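Local coordinates for protein fusolin (Unidentified entomopoxvirus, PDB 4OW5) that forms the viral spindles that enhance virulence and, as an LPMO-like chitin-binding protein, probably acts on chitin through a metal-binding histidine site, at residues I134-C139 against F149-T154; L194-T199 against V213-N218; N43-Q48 against D53-A58; A95-W100 against G106-M111. All blocks are in the same frame, centred on the assembly; numbering follows the deposited sequence.

Contact 1: residues I134-C139 against F149-T154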
# COMPACT_ATOMS: atom_id res chain seq x y z
N ILE A 134 -10.80 -15.23 7.58
CA ILE A 134 -11.37 -14.25 8.49
C ILE A 134 -12.71 -14.81 8.94
O ILE A 134 -13.47 -15.31 8.12
CB ILE A 134 -11.47 -12.80 7.95
CG1 ILE A 134 -12.66 -12.55 7.04
CG2 ILE A 134 -10.16 -12.38 7.32
CD1 ILE A 134 -12.82 -11.06 6.63
N GLU A 135 -13.01 -14.66 10.22
CA GLU A 135 -14.31 -15.07 10.69
C GLU A 135 -15.25 -13.86 10.60
O GLU A 135 -15.23 -12.99 11.44
CB GLU A 135 -14.26 -15.67 12.08
CG GLU A 135 -15.60 -16.26 12.47
CD GLU A 135 -15.68 -16.67 13.92
OE1 GLU A 135 -15.49 -15.80 14.81
OE2 GLU A 135 -16.05 -17.84 14.18
N PHE A 136 -16.08 -13.85 9.58
CA PHE A 136 -17.09 -12.84 9.36
C PHE A 136 -18.08 -12.82 10.49
O PHE A 136 -18.49 -13.89 10.96
CB PHE A 136 -17.86 -13.07 8.04
CG PHE A 136 -17.17 -12.57 6.81
CD1 PHE A 136 -17.40 -11.30 6.33
CD2 PHE A 136 -16.29 -13.39 6.11
CE1 PHE A 136 -16.78 -10.84 5.17
CE2 PHE A 136 -15.65 -12.93 4.96
CZ PHE A 136 -15.92 -11.67 4.49
N GLU A 137 -18.49 -11.63 10.92
CA GLU A 137 -19.57 -11.45 11.88
C GLU A 137 -20.55 -10.45 11.28
O GLU A 137 -20.17 -9.33 10.90
CB GLU A 137 -19.07 -10.98 13.27
CG GLU A 137 -20.16 -11.04 14.32
CD GLU A 137 -19.85 -10.41 15.66
OE1 GLU A 137 -19.51 -9.20 15.67
OE2 GLU A 137 -20.01 -11.08 16.70
N PHE A 138 -21.77 -10.90 11.06
CA PHE A 138 -22.86 -10.08 10.57
C PHE A 138 -23.87 -9.93 11.72
O PHE A 138 -24.31 -10.94 12.31
CB PHE A 138 -23.47 -10.66 9.31
CG PHE A 138 -24.40 -9.70 8.62
CD1 PHE A 138 -25.74 -9.62 8.99
CD2 PHE A 138 -23.95 -8.85 7.62
CE1 PHE A 138 -26.58 -8.68 8.41
CE2 PHE A 138 -24.82 -7.97 6.99
CZ PHE A 138 -26.13 -7.87 7.41
N CYS A 139 -24.19 -8.70 12.05
CA CYS A 139 -25.01 -8.30 13.17
C CYS A 139 -26.46 -8.07 12.74
O CYS A 139 -26.75 -7.02 12.15
CB CYS A 139 -24.41 -7.04 13.79
SG CYS A 139 -25.23 -6.44 15.28
N PHE A 149 -26.52 -15.87 2.46
CA PHE A 149 -25.52 -14.83 2.23
C PHE A 149 -24.73 -15.09 1.00
O PHE A 149 -24.57 -16.23 0.58
CB PHE A 149 -24.52 -14.77 3.40
CG PHE A 149 -25.04 -14.13 4.65
CD1 PHE A 149 -25.85 -14.85 5.53
CD2 PHE A 149 -24.69 -12.83 4.99
CE1 PHE A 149 -26.33 -14.26 6.69
CE2 PHE A 149 -25.16 -12.25 6.15
CZ PHE A 149 -26.01 -12.95 6.97
N GLU A 150 -24.22 -14.01 0.42
CA GLU A 150 -23.23 -14.04 -0.64
C GLU A 150 -22.17 -13.08 -0.26
O GLU A 150 -22.50 -12.00 0.24
CB GLU A 150 -23.81 -13.72 -2.01
CG GLU A 150 -24.84 -14.70 -2.45
CD GLU A 150 -25.39 -14.43 -3.84
OE1 GLU A 150 -25.56 -13.24 -4.17
OE2 GLU A 150 -25.69 -15.40 -4.56
N ILE A 151 -20.91 -13.46 -0.40
CA ILE A 151 -19.78 -12.59 -0.09
C ILE A 151 -18.93 -12.52 -1.33
O ILE A 151 -18.66 -13.56 -1.96
CB ILE A 151 -18.98 -13.05 1.16
CG1 ILE A 151 -19.91 -13.28 2.37
CG2 ILE A 151 -17.83 -12.07 1.48
CD1 ILE A 151 -19.18 -13.81 3.63
N TYR A 152 -18.53 -11.30 -1.68
CA TYR A 152 -17.70 -10.99 -2.82
C TYR A 152 -16.47 -10.23 -2.42
O TYR A 152 -16.49 -9.51 -1.44
CB TYR A 152 -18.46 -10.14 -3.84
CG TYR A 152 -19.72 -10.79 -4.37
CD1 TYR A 152 -19.73 -11.44 -5.59
CD2 TYR A 152 -20.92 -10.70 -3.67
CE1 TYR A 152 -20.88 -12.02 -6.10
CE2 TYR A 152 -22.08 -11.27 -4.16
CZ TYR A 152 -22.06 -11.96 -5.36
OH TYR A 152 -23.18 -12.53 -5.90
N ILE A 153 -15.41 -10.34 -3.23
CA ILE A 153 -14.16 -9.60 -3.07
C ILE A 153 -13.88 -8.88 -4.38
O ILE A 153 -14.09 -9.44 -5.48
CB ILE A 153 -12.95 -10.47 -2.62
CG1 ILE A 153 -11.73 -9.56 -2.34
CG2 ILE A 153 -12.58 -11.53 -3.67
CD1 ILE A 153 -10.60 -10.24 -1.67
N THR A 154 -13.40 -7.65 -4.29
CA THR A 154 -13.03 -6.91 -5.48
C THR A 154 -11.85 -7.59 -6.23
O THR A 154 -10.98 -8.22 -5.62
CB THR A 154 -12.71 -5.45 -5.20
OG1 THR A 154 -11.86 -5.37 -4.06
CG2 THR A 154 -13.96 -4.59 -5.04

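Contact 2: residues L194-T199 against V213-N218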
# COMPACT_ATOMS: atom_id res chain seq x y z
N LEU A 194 -27.79 -12.81 19.13
CA LEU A 194 -27.47 -13.73 18.04
C LEU A 194 -26.75 -12.96 16.92
O LEU A 194 -27.06 -11.81 16.66
CB LEU A 194 -28.73 -14.40 17.48
CG LEU A 194 -29.51 -15.33 18.42
CD1 LEU A 194 -30.75 -15.82 17.76
CD2 LEU A 194 -28.67 -16.48 18.88
N VAL A 195 -25.78 -13.60 16.29
CA VAL A 195 -25.04 -13.07 15.15
C VAL A 195 -24.96 -14.16 14.09
O VAL A 195 -25.20 -15.34 14.39
CB VAL A 195 -23.61 -12.59 15.54
CG1 VAL A 195 -23.66 -11.35 16.42
CG2 VAL A 195 -22.81 -13.70 16.22
N TYR A 196 -24.59 -13.78 12.88
CA TYR A 196 -24.24 -14.70 11.82
C TYR A 196 -22.74 -14.70 11.76
O TYR A 196 -22.16 -13.62 11.63
CB TYR A 196 -24.81 -14.30 10.48
CG TYR A 196 -26.31 -14.39 10.37
CD1 TYR A 196 -26.92 -15.58 10.05
CD2 TYR A 196 -27.10 -13.25 10.43
CE1 TYR A 196 -28.30 -15.67 9.90
CE2 TYR A 196 -28.48 -13.32 10.32
CZ TYR A 196 -29.08 -14.54 10.08
OH TYR A 196 -30.45 -14.59 9.94
N ARG A 197 -22.10 -15.86 11.91
CA ARG A 197 -20.64 -15.99 11.81
C ARG A 197 -20.22 -17.10 10.89
O ARG A 197 -20.77 -18.18 10.98
CB ARG A 197 -19.98 -16.28 13.14
CG ARG A 197 -19.96 -15.19 14.13
CD ARG A 197 -18.95 -15.50 15.23
NE ARG A 197 -19.16 -16.78 15.91
CZ ARG A 197 -19.81 -16.97 17.06
NH1 ARG A 197 -20.35 -15.95 17.70
NH2 ARG A 197 -19.91 -18.19 17.57
N THR A 198 -19.19 -16.87 10.09
CA THR A 198 -18.63 -17.89 9.20
C THR A 198 -17.17 -17.53 8.89
O THR A 198 -16.85 -16.36 8.82
CB THR A 198 -19.48 -17.99 7.90
OG1 THR A 198 -19.16 -19.19 7.22
CG2 THR A 198 -19.30 -16.81 6.95
N THR A 199 -16.32 -18.53 8.64
CA THR A 199 -14.95 -18.33 8.21
C THR A 199 -14.90 -18.49 6.71
O THR A 199 -15.38 -19.49 6.17
CB THR A 199 -13.98 -19.29 8.91
OG1 THR A 199 -14.02 -19.00 10.30
CG2 THR A 199 -12.53 -19.11 8.43
N VAL A 213 -20.99 -7.82 0.89
CA VAL A 213 -21.83 -8.83 1.55
C VAL A 213 -23.29 -8.54 1.24
O VAL A 213 -23.79 -7.43 1.47
CB VAL A 213 -21.61 -8.86 3.07
CG1 VAL A 213 -22.54 -9.88 3.75
CG2 VAL A 213 -20.16 -9.18 3.41
N ARG A 214 -23.97 -9.59 0.78
CA ARG A 214 -25.37 -9.61 0.48
C ARG A 214 -26.06 -10.56 1.45
O ARG A 214 -25.67 -11.72 1.52
CB ARG A 214 -25.60 -10.10 -0.94
CG ARG A 214 -27.07 -10.12 -1.31
CD ARG A 214 -27.25 -10.76 -2.66
NE ARG A 214 -28.65 -10.84 -3.05
CZ ARG A 214 -29.16 -11.74 -3.90
NH1 ARG A 214 -28.37 -12.65 -4.46
NH2 ARG A 214 -30.45 -11.72 -4.20
N TRP A 215 -27.05 -10.09 2.20
CA TRP A 215 -27.86 -10.90 3.11
C TRP A 215 -29.25 -10.90 2.53
O TRP A 215 -29.91 -9.86 2.51
CB TRP A 215 -27.83 -10.39 4.55
CG TRP A 215 -28.73 -11.17 5.48
CD1 TRP A 215 -28.97 -12.52 5.46
CD2 TRP A 215 -29.45 -10.66 6.60
NE1 TRP A 215 -29.82 -12.86 6.48
CE2 TRP A 215 -30.14 -11.74 7.19
CE3 TRP A 215 -29.60 -9.38 7.16
CZ2 TRP A 215 -30.98 -11.58 8.31
CZ3 TRP A 215 -30.43 -9.23 8.27
CH2 TRP A 215 -31.12 -10.32 8.82
N GLN A 216 -29.64 -12.00 1.91
CA GLN A 216 -30.88 -12.08 1.16
C GLN A 216 -31.91 -12.94 1.88
O GLN A 216 -31.64 -14.08 2.20
CB GLN A 216 -30.59 -12.68 -0.22
CG GLN A 216 -31.83 -12.86 -1.13
CD GLN A 216 -32.54 -11.57 -1.42
OE1 GLN A 216 -31.96 -10.62 -1.97
NE2 GLN A 216 -33.83 -11.51 -1.12
N ARG A 217 -33.09 -12.37 2.11
CA ARG A 217 -34.21 -13.11 2.68
C ARG A 217 -34.81 -14.02 1.61
O ARG A 217 -35.04 -13.60 0.48
CB ARG A 217 -35.28 -12.16 3.21
CG ARG A 217 -34.79 -11.27 4.33
CD ARG A 217 -35.92 -10.45 4.93
NE ARG A 217 -36.91 -11.30 5.60
CZ ARG A 217 -38.02 -10.86 6.17
NH1 ARG A 217 -38.30 -9.56 6.17
NH2 ARG A 217 -38.84 -11.70 6.77
N ASN A 218 -35.06 -15.27 1.98
CA ASN A 218 -35.70 -16.23 1.09
C ASN A 218 -37.20 -16.10 1.22
O ASN A 218 -37.80 -16.95 1.88
CB ASN A 218 -35.32 -17.65 1.48
CG ASN A 218 -34.00 -18.08 1.04
OD1 ASN A 218 -33.05 -18.02 1.82
ND2 ASN A 218 -33.92 -18.62 -0.14

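Contact 3: residues N43-Q48 against D53-A58. With EDO (1,2-ethanediol), chain E.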
# COMPACT_ATOMS: atom_id res chain seq x y z
N ASN A 43 -25.10 18.41 0.21
CA ASN A 43 -24.97 19.37 -0.91
C ASN A 43 -25.89 19.03 -2.09
O ASN A 43 -26.38 19.95 -2.73
CB ASN A 43 -23.53 19.49 -1.38
CG ASN A 43 -22.63 20.13 -0.36
OD1 ASN A 43 -23.08 20.84 0.52
ND2 ASN A 43 -21.36 19.83 -0.39
N LYS A 44 -26.18 17.74 -2.35
CA LYS A 44 -27.09 17.31 -3.43
C LYS A 44 -28.52 17.85 -3.19
O LYS A 44 -29.15 18.38 -4.11
CB LYS A 44 -27.11 15.80 -3.55
CG LYS A 44 -27.89 15.25 -4.76
CD LYS A 44 -27.77 13.72 -4.71
CE LYS A 44 -28.55 12.99 -5.78
NZ LYS A 44 -28.22 11.55 -5.76
N VAL A 45 -28.99 17.74 -1.95
CA VAL A 45 -30.30 18.23 -1.55
C VAL A 45 -30.34 19.75 -1.65
O VAL A 45 -31.36 20.27 -2.11
CB VAL A 45 -30.70 17.70 -0.14
CG1 VAL A 45 -32.02 18.31 0.33
CG2 VAL A 45 -30.80 16.16 -0.17
N LEU A 46 -29.28 20.44 -1.25
CA LEU A 46 -29.26 21.91 -1.32
C LEU A 46 -29.29 22.36 -2.77
O LEU A 46 -29.93 23.35 -3.07
CB LEU A 46 -28.01 22.51 -0.64
CG LEU A 46 -27.97 22.46 0.90
CD1 LEU A 46 -26.68 23.02 1.39
CD2 LEU A 46 -29.12 23.23 1.54
N GLN A 47 -28.56 21.66 -3.66
CA GLN A 47 -28.53 21.98 -5.09
C GLN A 47 -29.90 21.80 -5.71
O GLN A 47 -30.23 22.52 -6.65
CB GLN A 47 -27.51 21.08 -5.84
CG GLN A 47 -26.07 21.50 -5.58
CD GLN A 47 -25.64 22.76 -6.30
OE1 GLN A 47 -26.39 23.37 -7.06
NE2 GLN A 47 -24.42 23.19 -6.06
N GLN A 48 -30.69 20.84 -5.23
CA GLN A 48 -32.02 20.55 -5.76
C GLN A 48 -33.14 21.41 -5.09
O GLN A 48 -34.32 21.10 -5.24
CB GLN A 48 -32.35 19.06 -5.61
CG GLN A 48 -31.52 18.15 -6.52
CD GLN A 48 -31.89 16.70 -6.40
OE1 GLN A 48 -32.94 16.34 -5.87
NE2 GLN A 48 -31.07 15.82 -6.97
N ASP A 53 -32.58 21.87 6.77
CA ASP A 53 -33.16 20.72 7.50
C ASP A 53 -33.45 19.54 6.59
O ASP A 53 -33.23 18.40 7.00
CB ASP A 53 -34.43 21.08 8.25
CG ASP A 53 -34.20 21.97 9.46
OD1 ASP A 53 -33.04 22.36 9.70
OD2 ASP A 53 -35.18 22.27 10.17
N GLN A 54 -33.93 19.78 5.39
CA GLN A 54 -34.15 18.68 4.43
C GLN A 54 -32.78 18.05 4.03
O GLN A 54 -32.67 16.82 3.94
CB GLN A 54 -34.86 19.19 3.19
CG GLN A 54 -36.33 19.48 3.46
CD GLN A 54 -36.98 20.13 2.27
OE1 GLN A 54 -36.53 21.16 1.77
NE2 GLN A 54 -38.03 19.52 1.76
N ALA A 55 -31.77 18.89 3.80
CA ALA A 55 -30.42 18.44 3.46
C ALA A 55 -29.77 17.67 4.64
O ALA A 55 -29.22 16.59 4.41
CB ALA A 55 -29.55 19.60 3.03
N ALA A 56 -29.85 18.21 5.88
CA ALA A 56 -29.29 17.52 7.06
C ALA A 56 -30.08 16.23 7.35
O ALA A 56 -29.48 15.21 7.68
CB ALA A 56 -29.30 18.42 8.30
N SER A 57 -31.40 16.25 7.19
CA SER A 57 -32.21 15.06 7.38
C SER A 57 -31.82 13.95 6.40
O SER A 57 -31.76 12.77 6.78
CB SER A 57 -33.70 15.37 7.23
OG SER A 57 -34.44 14.18 7.43
N ALA A 58 -31.61 14.31 5.13
CA ALA A 58 -31.27 13.33 4.08
C ALA A 58 -29.92 12.70 4.37
O ALA A 58 -29.82 11.47 4.34
CB ALA A 58 -31.27 14.00 2.72
C1 EDO E . -21.04 21.41 3.23
O1 EDO E . -21.89 22.28 2.50
C2 EDO E . -19.60 21.54 2.71
O2 EDO E . -19.47 21.01 1.39

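Contact 4: residues A95-W100 against G106-M111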
# COMPACT_ATOMS: atom_id res chain seq x y z
N ALA A 95 -26.69 0.26 -1.67
CA ALA A 95 -27.75 -0.70 -2.01
C ALA A 95 -28.77 -0.04 -2.98
O ALA A 95 -29.98 -0.27 -2.88
CB ALA A 95 -28.41 -1.22 -0.76
N HIS A 96 -28.27 0.78 -3.92
CA HIS A 96 -29.06 1.47 -4.93
C HIS A 96 -30.18 2.36 -4.33
O HIS A 96 -31.24 2.50 -4.93
CB HIS A 96 -29.65 0.46 -5.97
CG HIS A 96 -30.15 1.09 -7.23
ND1 HIS A 96 -31.49 0.99 -7.62
CD2 HIS A 96 -29.51 1.88 -8.10
CE1 HIS A 96 -31.60 1.69 -8.74
NE2 HIS A 96 -30.44 2.25 -9.08
N ALA A 97 -29.92 2.98 -3.19
CA ALA A 97 -30.85 3.96 -2.59
C ALA A 97 -30.45 5.32 -3.14
O ALA A 97 -29.43 5.86 -2.74
CB ALA A 97 -30.75 3.91 -1.09
N THR A 98 -31.19 5.83 -4.10
CA THR A 98 -30.79 7.06 -4.80
C THR A 98 -31.83 8.20 -4.74
O THR A 98 -31.69 9.15 -5.51
CB THR A 98 -30.52 6.72 -6.29
OG1 THR A 98 -31.78 6.43 -6.91
CG2 THR A 98 -29.58 5.53 -6.49
N THR A 99 -32.86 8.13 -3.89
CA THR A 99 -33.94 9.12 -3.90
C THR A 99 -34.15 9.75 -2.54
O THR A 99 -34.92 9.21 -1.74
CB THR A 99 -35.23 8.39 -4.34
OG1 THR A 99 -35.40 7.20 -3.57
CG2 THR A 99 -35.20 8.00 -5.79
N TRP A 100 -33.57 10.91 -2.30
CA TRP A 100 -33.67 11.55 -0.99
C TRP A 100 -35.12 11.86 -0.57
O TRP A 100 -35.41 11.82 0.63
CB TRP A 100 -32.81 12.82 -0.90
CG TRP A 100 -33.32 14.02 -1.64
CD1 TRP A 100 -32.95 14.42 -2.88
CD2 TRP A 100 -34.14 15.08 -1.10
NE1 TRP A 100 -33.54 15.63 -3.19
CE2 TRP A 100 -34.28 16.05 -2.12
CE3 TRP A 100 -34.79 15.28 0.12
CZ2 TRP A 100 -35.03 17.22 -1.94
CZ3 TRP A 100 -35.48 16.47 0.32
CH2 TRP A 100 -35.64 17.40 -0.72
N GLY A 106 -34.48 6.19 0.67
CA GLY A 106 -33.80 7.48 0.74
C GLY A 106 -32.66 7.57 -0.25
O GLY A 106 -32.65 6.84 -1.24
N ASP A 107 -31.68 8.42 0.06
CA ASP A 107 -30.47 8.58 -0.75
C ASP A 107 -29.25 8.21 0.11
O ASP A 107 -28.96 8.90 1.09
CB ASP A 107 -30.34 10.00 -1.30
CG ASP A 107 -29.18 10.18 -2.26
OD1 ASP A 107 -28.15 9.48 -2.10
OD2 ASP A 107 -29.29 11.01 -3.17
N LYS A 108 -28.56 7.12 -0.25
CA LYS A 108 -27.38 6.67 0.49
C LYS A 108 -26.14 6.71 -0.41
O LYS A 108 -25.10 6.16 -0.05
CB LYS A 108 -27.58 5.27 1.06
CG LYS A 108 -28.71 5.22 2.11
CD LYS A 108 -29.12 3.82 2.36
CE LYS A 108 -30.16 3.67 3.44
NZ LYS A 108 -31.37 3.03 2.86
N THR A 109 -26.23 7.43 -1.53
CA THR A 109 -25.19 7.52 -2.56
C THR A 109 -23.90 8.16 -2.13
O THR A 109 -22.90 7.93 -2.81
CB THR A 109 -25.66 8.20 -3.83
OG1 THR A 109 -26.07 9.53 -3.53
CG2 THR A 109 -26.76 7.44 -4.50
N GLY A 110 -23.86 8.86 -0.99
CA GLY A 110 -22.60 9.38 -0.47
C GLY A 110 -21.64 8.25 -0.16
O GLY A 110 -20.43 8.39 -0.31
N MET A 111 -22.18 7.06 0.18
CA MET A 111 -21.35 5.89 0.51
C MET A 111 -20.67 5.29 -0.72
O MET A 111 -19.79 4.45 -0.55
CB MET A 111 -22.19 4.84 1.27
CG MET A 111 -22.65 5.34 2.66
SD MET A 111 -21.23 5.70 3.76
CE MET A 111 -22.03 6.67 5.06
O HOH W 1 -31.55 11.60 -4.42

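Contact 1: residues I134-C139 against F149-T154
Phe138 and Phe149 meet as a T-shaped pair between residues 134-139 and 149-154. The edge of Phe149 is turned to the face of Phe138. Its CE2 atom sits above the Phe138 plane, toward the rim of the ring, and comes within 3.6 Å of Phe138 CG. The ring centroids are 5.2 Å apart and the planes stand at 72°. Phe138 has its CG anti to the backbone N (chi1 -169°), which turns a face of its ring to the Phe149 edge.

The second interaction is a CH-pi contact. Ile151 and Phe136 approach from opposite directions, and the Ile151 CD1 methyl lies 3.7 Å from the centroid of the Phe136 ring, only 7° off its normal. The other branch of the isoleucine also touches: Ile151 CG2 packs on Phe136 CZ at 3.6 Å. Ile134 CD1 lies over the opposite face of the same ring, toward its rim, so Phe136 is held between two isoleucines.

No hydrogen bond joins the two segments. The CA atoms of Phe136 and Ile151 are 9.8 Å apart, too far for backbone pairing. All four touching residues are buried. Other aromatic rings extend the cluster, as Phe149 also stacks on Trp215 and meets Tyr196 edge to face. Strand 131-140 pairs with strands 2-6 and 194-203, while strand 147-154 belongs to the other sheet. The layer of side chains between them is the hydrophobic core of a beta-sandwich, the fibronectin type III-like fold of lytic polysaccharide mono-oxygenases.

Contact 2: residues L194-T199 against V213-N218
The aromatic core of the beta-sandwich, close beneath the metal-binding histidines, contains this contact. Strand 194-203 lies in one sheet and strand 209-217 in the other. Tyr196 and Trp215 bridge the gap between them, although their CA atoms are 10.2 Å apart.

The two side chains cross at about a right angle. Tyr196 brings the outer end of its ring to the indole. Its CE2 lies above one face of Trp215, toward the rim, and is 3.6 Å from Trp215 CZ2. The phenol oxygen follows, with Tyr196 OH 3.5 Å from Trp215 CZ2. The phenol ring and the five-membered ring of Trp215 are inclined obliquely, at 57°. A chi1 of 177° swings the indole away from its own backbone N and out into the space between the sheets, where the phenol meets it.

Their polar atoms bond elsewhere. Tyr196 OH is hydrogen-bonded to Glu145, and Trp215 NE1 to Ser147. On strand 209-217, Arg214 NH1 forms a salt bridge with Glu150 of the neighbouring strand. Arg214 NH2 donates to Gln216 OE1 at 2.9 Å in a bent bond, from above the carbonyl plane. Gln216 NE2 in turn donates to the backbone oxygen of Arg217 over 2.9 Å, nearly straight.

The side chain of Trp215 is about 4 Å from that of His144, a metal ligand in another structure of this protein. No hydrogen bond crosses between the two rings; their contact is van der Waals in kind. Hydrogen bonds to outside residues satisfy the two buried polar atoms and would help fix both rings near the metal site.

Contact 3: residues N43-Q48 against D53-A58
Val45 packs into helix 52-64 at the tight part of this contact. Its two methyls divide the work. With chi1 at 175°, CG1 is directed at the main chain of the partner helix, 3.5 Å from Ala55 CA. CG2 reaches one turn further along and meets Ala58 CB at 3.6 Å. The small alanines let the helices come close: the axes of the short segments approach to 8.2 Å, and the CA atoms of Val45 and Ala55 are 5.0 Å apart. Leu46 adds a flank. Its bond to CB does not point at the partner, but the branch end swings back and Leu46 CG touches Ala55 CB at 3.9 Å.

The packing is looser at Gln54. Of its side chain, CB alone comes near, 4.1 Å from Val45 CG1. The chain beyond leads to the polar end, where OE1 accepts from the backbone N of Thr51. No hydrogen bond crosses between the segments.

Asn43 points away from the partner helix and grips an ethanediol, probably from the crystallisation liquor. Asn43 OD1 accepts from O1 of the diol at 2.7 Å, and Asn43 ND2 donates to its O2 at 2.9 Å. Asn43 ND2 also hydrogen-bonds to the backbone O of Ile245 of the second subunit, and Gln47 NE2 to that of Arg246 of the same subunit, so this side of helix 32-47 faces the dimer partner.

The short segments run at 148°, close to antiparallel, and only four residues separate them in the chain. Two consecutive helices packed through valine and alanine in this way form an antiparallel helical hairpin.

Contact 4: residues A95-W100 against G106-M111
Two backbone hydrogen bonds join residues 95-100 to 106-111. Lys108 N donates to Ala97 O at 2.9 Å in a nearly straight bond, and Thr99 N donates to Gly106 O at 3.0 Å. They enclose a single beta bridge between Thr98 and Asp107. Apolar contacts lie beside it. The Ala97 CB methyl rests on Lys108 CD at 3.8 Å, and the CG2 methyls of Thr98 and Thr109 also touch.

One water links both segments. It donates to Thr98 O and to Asp107 OD2 and accepts from Trp100 N.

Asp107 is set in place by an Asx turn. Its OD1 takes the backbone N of Thr109 at 2.9 Å, nearly along the C-O bond, and the hydroxyl Thr109 OG1 on its syn lone pair. The two donors would hold OD1, while OD2 takes the water and a salt bridge from Lys44 of helix 32-47.

Further out, Lys108 NZ bonds to Phe105 O and its charge meets the ring of Tyr69. Both segments lie in the long loop between helix 80-87 and strand 120-123. Trp100 packs on Val45 of helix 32-47 and on Gln54 and Ala58 of helix 52-64, where Lys108 touches Met62.

How the contacts relate
Contacts 1 and 2 are parts of one sandwich core, with centres 8 Å apart. The strands 131-140 and 194-203 pair in one sheet: Phe138 N lies 2.8 Å from Tyr196 O. The strands 147-154 and 209-217 pair in the other. Contacts 3 and 4 form a second group, 13 Å apart between centres. There Lys44 NZ makes a salt bridge to Asp107 OD2 at 2.9 Å, and Gln48 OE1 probably bonds to Trp100 NE1. Contact 3 is remote from the sandwich, about 33 Å from contacts 1 and 2 between centres. Contacts 1, 2 and 4 approach His1, a metal ligand in another structure of this protein: Phe138, Trp215 and Lys108 lie about 8, 6 and 8 Å from it, side chain to side chain.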